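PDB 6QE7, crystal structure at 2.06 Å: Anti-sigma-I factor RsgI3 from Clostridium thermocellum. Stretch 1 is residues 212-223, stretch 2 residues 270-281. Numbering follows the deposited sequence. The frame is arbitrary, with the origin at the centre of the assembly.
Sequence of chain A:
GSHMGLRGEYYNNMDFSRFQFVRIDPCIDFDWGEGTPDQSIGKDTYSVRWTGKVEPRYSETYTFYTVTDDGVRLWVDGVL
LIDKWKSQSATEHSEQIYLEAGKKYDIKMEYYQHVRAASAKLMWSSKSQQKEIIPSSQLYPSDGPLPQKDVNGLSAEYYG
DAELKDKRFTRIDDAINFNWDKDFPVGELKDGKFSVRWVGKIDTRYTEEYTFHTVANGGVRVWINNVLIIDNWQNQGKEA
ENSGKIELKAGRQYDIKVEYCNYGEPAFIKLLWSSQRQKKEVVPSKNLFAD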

# COMPACT_ATOMS: atom_id res chain seq x y z
N PHE A 212 -14.27 -0.62 -14.12
CA PHE A 212 -13.12 -1.00 -14.99
C PHE A 212 -13.72 -1.44 -16.31
O PHE A 212 -14.84 -1.97 -16.32
N HIS A 213 -13.01 -1.13 -17.37
CA HIS A 213 -13.44 -1.34 -18.77
C HIS A 213 -12.29 -2.06 -19.46
O HIS A 213 -11.13 -1.70 -19.17
N THR A 214 -12.60 -3.14 -20.19
CA THR A 214 -11.63 -3.77 -21.12
C THR A 214 -12.15 -3.58 -22.54
O THR A 214 -13.37 -3.64 -22.81
N VAL A 215 -11.20 -3.26 -23.38
CA VAL A 215 -11.28 -3.27 -24.86
C VAL A 215 -10.26 -4.31 -25.30
O VAL A 215 -9.05 -4.14 -25.02
N ALA A 216 -10.73 -5.36 -25.98
CA ALA A 216 -9.89 -6.54 -26.23
C ALA A 216 -10.25 -7.28 -27.52
O ALA A 216 -11.42 -7.56 -27.70
N ASN A 217 -9.25 -7.77 -28.24
CA ASN A 217 -9.42 -8.62 -29.46
C ASN A 217 -9.57 -10.12 -29.11
O ASN A 217 -9.80 -10.93 -30.02
N GLY A 218 -9.49 -10.51 -27.86
CA GLY A 218 -9.58 -11.93 -27.46
C GLY A 218 -10.32 -12.03 -26.15
O GLY A 218 -11.25 -11.25 -25.92
N GLY A 219 -10.01 -13.03 -25.35
CA GLY A 219 -10.67 -13.25 -24.06
C GLY A 219 -9.99 -12.46 -22.93
O GLY A 219 -8.73 -12.37 -22.93
N VAL A 220 -10.79 -11.99 -21.97
CA VAL A 220 -10.29 -11.23 -20.78
C VAL A 220 -10.94 -11.77 -19.51
O VAL A 220 -12.13 -12.17 -19.52
N ARG A 221 -10.17 -11.73 -18.44
CA ARG A 221 -10.70 -11.74 -17.06
C ARG A 221 -10.00 -10.63 -16.26
O ARG A 221 -8.76 -10.45 -16.45
N VAL A 222 -10.76 -9.97 -15.38
CA VAL A 222 -10.26 -8.92 -14.42
C VAL A 222 -10.78 -9.20 -13.01
O VAL A 222 -11.99 -9.32 -12.81
N TRP A 223 -9.83 -9.35 -12.11
CA TRP A 223 -10.05 -9.32 -10.66
C TRP A 223 -9.49 -8.01 -10.06
O TRP A 223 -8.35 -7.63 -10.41
N LYS A 270 -6.64 -3.08 -23.84
CA LYS A 270 -6.52 -1.85 -22.98
C LYS A 270 -7.32 -2.11 -21.70
O LYS A 270 -8.38 -2.73 -21.85
N LEU A 271 -6.84 -1.65 -20.52
CA LEU A 271 -7.62 -1.62 -19.24
C LEU A 271 -7.84 -0.15 -18.92
O LEU A 271 -6.84 0.61 -18.90
N LEU A 272 -9.11 0.24 -18.87
CA LEU A 272 -9.52 1.61 -18.56
C LEU A 272 -10.24 1.61 -17.22
O LEU A 272 -10.81 0.58 -16.88
N TRP A 273 -10.32 2.77 -16.60
CA TRP A 273 -11.24 3.00 -15.46
C TRP A 273 -12.01 4.31 -15.63
O TRP A 273 -11.61 5.25 -16.40
N SER A 274 -13.07 4.37 -14.85
CA SER A 274 -13.94 5.55 -14.78
C SER A 274 -14.62 5.55 -13.42
O SER A 274 -14.81 4.44 -12.81
N SER A 275 -15.11 6.71 -13.03
CA SER A 275 -15.94 6.82 -11.80
C SER A 275 -16.60 8.18 -11.83
O SER A 275 -16.32 8.91 -12.77
N GLN A 276 -17.42 8.51 -10.84
CA GLN A 276 -18.15 9.79 -10.93
C GLN A 276 -17.13 10.93 -11.08
O GLN A 276 -17.42 11.86 -11.78
N ARG A 277 -15.97 10.88 -10.43
CA ARG A 277 -14.99 11.97 -10.50
C ARG A 277 -13.81 11.58 -11.33
O ARG A 277 -13.06 12.48 -11.64
N GLN A 278 -13.61 10.29 -11.62
CA GLN A 278 -12.53 9.90 -12.55
C GLN A 278 -13.06 9.80 -13.97
O GLN A 278 -13.82 8.82 -14.25
N LYS A 279 -12.62 10.69 -14.86
CA LYS A 279 -12.98 10.64 -16.31
C LYS A 279 -12.30 9.41 -16.96
O LYS A 279 -11.12 9.10 -16.63
N LYS A 280 -13.04 8.74 -17.84
CA LYS A 280 -12.61 7.45 -18.45
C LYS A 280 -11.22 7.61 -19.03
O LYS A 280 -10.97 8.57 -19.71
N GLU A 281 -10.33 6.69 -18.67
CA GLU A 281 -8.98 6.71 -19.22
C GLU A 281 -8.40 5.30 -19.11
O GLU A 281 -8.85 4.51 -18.26

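A histidine held at both its edge and its face is the most distinctive feature of this contact. His 213 projects from a strand with chi1 in the m well (-49°) and chi2 near -102°, which brings the end of its ring closer to the neighbouring strand. At the ring edge, His 213 NE2 lies 2.7 Å from Ser 274 OG in a nearly straight hydrogen bond; either atom could be the donor. Ser 274 is p. Over one face of the same ring sits the aliphatic part of Lys 280, whose CD is 3.7 Å from the ring centroid of His 213 and only 13° off the normal, a CH-pi contact made by methylene rather than by charge.

The setting illustrates a general principle: in an antiparallel sheet, the backbone fixes which side chains become neighbours, and rotamers then decide how they meet. The strand carrying His 213 runs antiparallel to the strand carrying Leu 272, and the paired amides of these two residues anchor the register, His 213 N to Leu 272 O and Leu 272 N to His 213 O both measuring 2.8 Å. A second pair joins Val 215 and Lys 270; here Lys 270 N to Val 215 O is 2.9 Å, while Val 215 N to Lys 270 O is longer, at 3.3 Å.

Alternation along the strands places His 213, Val 215, Lys 270 and Leu 272 on one face. Val 215 is t, and its CG2 packs 3.9 Å from CD1 of Leu 272, whose chi1 is m and whose chi2, at 107°, lies between wells. The CB atoms of His 213 and Leu 272 are 3.9 Å apart, close for a hydrogen-bonded pair. Lys 270 starts out on this face, but its m, t, t chain leads its end away, and NZ is hydrogen-bonded elsewhere in the structure.

The face bearing Phe 212, Thr 214, Leu 271 and Trp 273 is buried and mainly apolar. Leu 271 (t, p) directs CD1 into a small cluster, 4.0 Å from Thr 214 CG2, 4.2 Å from Val 222 CG2 and 4.3 Å from Phe 212 CB. Val 222, also t, thus joins from the following strand of the first stretch. Phe 212 (m) approaches Trp 273 obliquely, its CE2 4.0 Å from Trp 273 CB. The tryptophan is p, and its NE1 donates to Glu 281 OE2 at 2.9 Å.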

# COMPACT_ATOMS: atom_id res chain seq x y z
CB PHE A 212 -12.22 -2.05 -14.33
CG PHE A 212 -11.51 -1.49 -13.13
CD1 PHE A 212 -12.18 -1.41 -11.92
CD2 PHE A 212 -10.24 -0.98 -13.22
CE1 PHE A 212 -11.59 -0.80 -10.82
CE2 PHE A 212 -9.64 -0.41 -12.11
CZ PHE A 212 -10.32 -0.32 -10.92
CB HIS A 213 -13.70 -0.03 -19.47
CG HIS A 213 -14.56 0.94 -18.75
ND1 HIS A 213 -15.89 1.12 -19.07
CD2 HIS A 213 -14.25 1.86 -17.79
CE1 HIS A 213 -16.38 2.09 -18.32
NE2 HIS A 213 -15.37 2.58 -17.54
CB THR A 214 -11.31 -5.23 -20.80
OG1 THR A 214 -12.57 -5.86 -20.88
CG2 THR A 214 -10.66 -5.43 -19.44
CB VAL A 215 -11.02 -1.90 -25.51
CG1 VAL A 215 -11.12 -1.98 -27.06
CG2 VAL A 215 -11.98 -0.88 -25.02
CB ALA A 216 -10.11 -7.41 -25.05
CB ASN A 217 -8.28 -8.38 -30.45
CG ASN A 217 -8.42 -7.08 -31.22
OD1 ASN A 217 -9.33 -6.29 -30.98
ND2 ASN A 217 -7.52 -6.85 -32.16
CB VAL A 220 -10.56 -9.73 -20.91
CG1 VAL A 220 -9.63 -9.10 -21.92
CG2 VAL A 220 -11.99 -9.44 -21.29
CB ARG A 221 -10.47 -13.10 -16.41
CG ARG A 221 -11.29 -14.22 -17.01
CD ARG A 221 -11.03 -15.48 -16.20
NE ARG A 221 -12.15 -16.38 -16.48
CZ ARG A 221 -12.02 -17.57 -17.05
NH1 ARG A 221 -10.83 -18.03 -17.41
NH2 ARG A 221 -13.10 -18.31 -17.24
CB VAL A 222 -10.61 -7.51 -14.83
CG1 VAL A 222 -10.04 -6.52 -13.81
CG2 VAL A 222 -10.16 -7.18 -16.27
CB TRP A 223 -9.29 -10.46 -10.04
CG TRP A 223 -9.79 -11.83 -10.36
CD1 TRP A 223 -10.58 -12.64 -9.59
CD2 TRP A 223 -9.42 -12.58 -11.51
NE1 TRP A 223 -10.71 -13.85 -10.19
CE2 TRP A 223 -10.00 -13.86 -11.36
CE3 TRP A 223 -8.61 -12.31 -12.60
CZ2 TRP A 223 -9.82 -14.87 -12.31
CZ3 TRP A 223 -8.46 -13.30 -13.56
CH2 TRP A 223 -9.03 -14.56 -13.40
CB LYS A 270 -7.07 -0.61 -23.69
CG LYS A 270 -6.30 -0.10 -24.90
CD LYS A 270 -7.05 0.96 -25.73
CE LYS A 270 -6.19 1.83 -26.66
NZ LYS A 270 -5.00 1.13 -27.24
CB LEU A 271 -6.90 -2.37 -18.10
CG LEU A 271 -7.58 -2.34 -16.73
CD1 LEU A 271 -8.84 -3.20 -16.72
CD2 LEU A 271 -6.64 -2.76 -15.65
CB LEU A 272 -10.46 2.07 -19.67
CG LEU A 272 -9.82 1.97 -21.05
CD1 LEU A 272 -10.40 0.80 -21.84
CD2 LEU A 272 -9.94 3.29 -21.80
CB TRP A 273 -10.49 2.96 -14.11
CG TRP A 273 -9.43 4.01 -13.91
CD1 TRP A 273 -9.07 5.04 -14.73
CD2 TRP A 273 -8.55 4.10 -12.78
NE1 TRP A 273 -8.07 5.76 -14.17
CE2 TRP A 273 -7.70 5.20 -13.00
CE3 TRP A 273 -8.42 3.39 -11.60
CZ2 TRP A 273 -6.75 5.60 -12.08
CZ3 TRP A 273 -7.46 3.75 -10.70
CH2 TRP A 273 -6.63 4.83 -10.95
CB SER A 274 -14.94 5.52 -15.94
OG SER A 274 -15.96 4.53 -15.74
CB SER A 275 -15.14 6.59 -10.56
OG SER A 275 -14.34 7.71 -10.23
CB GLN A 276 -18.99 10.11 -9.71
CG GLN A 276 -19.31 11.59 -9.77
CD GLN A 276 -20.50 11.95 -8.95
OE1 GLN A 276 -20.99 11.14 -8.16
NE2 GLN A 276 -20.93 13.19 -9.15
CB ARG A 277 -14.46 12.35 -9.13
CG ARG A 277 -15.41 13.12 -8.24
CD ARG A 277 -14.88 13.19 -6.79
NE ARG A 277 -15.20 12.02 -5.98
CZ ARG A 277 -14.82 11.81 -4.71
NH1 ARG A 277 -14.11 12.69 -4.07
NH2 ARG A 277 -15.14 10.70 -4.10
CB GLN A 278 -11.91 8.54 -12.19
CG GLN A 278 -10.83 8.15 -13.19
CD GLN A 278 -9.69 9.13 -13.16
OE1 GLN A 278 -8.89 9.16 -12.20
NE2 GLN A 278 -9.56 9.89 -14.23
CB LYS A 279 -12.59 11.91 -17.09
CG LYS A 279 -13.72 12.90 -17.36
CD LYS A 279 -14.33 13.56 -16.12
CE LYS A 279 -15.84 13.56 -16.14
NZ LYS A 279 -16.38 13.51 -14.77
CB LYS A 280 -13.56 6.92 -19.52
CG LYS A 280 -13.28 5.50 -20.03
CD LYS A 280 -14.55 4.73 -20.36
CE LYS A 280 -15.16 5.15 -21.66
NZ LYS A 280 -15.12 4.03 -22.61
CB GLU A 281 -8.15 7.80 -18.51
CG GLU A 281 -8.00 7.58 -17.01
CD GLU A 281 -6.97 8.46 -16.29
OE1 GLU A 281 -6.50 9.45 -16.89
OE2 GLU A 281 -6.63 8.13 -15.11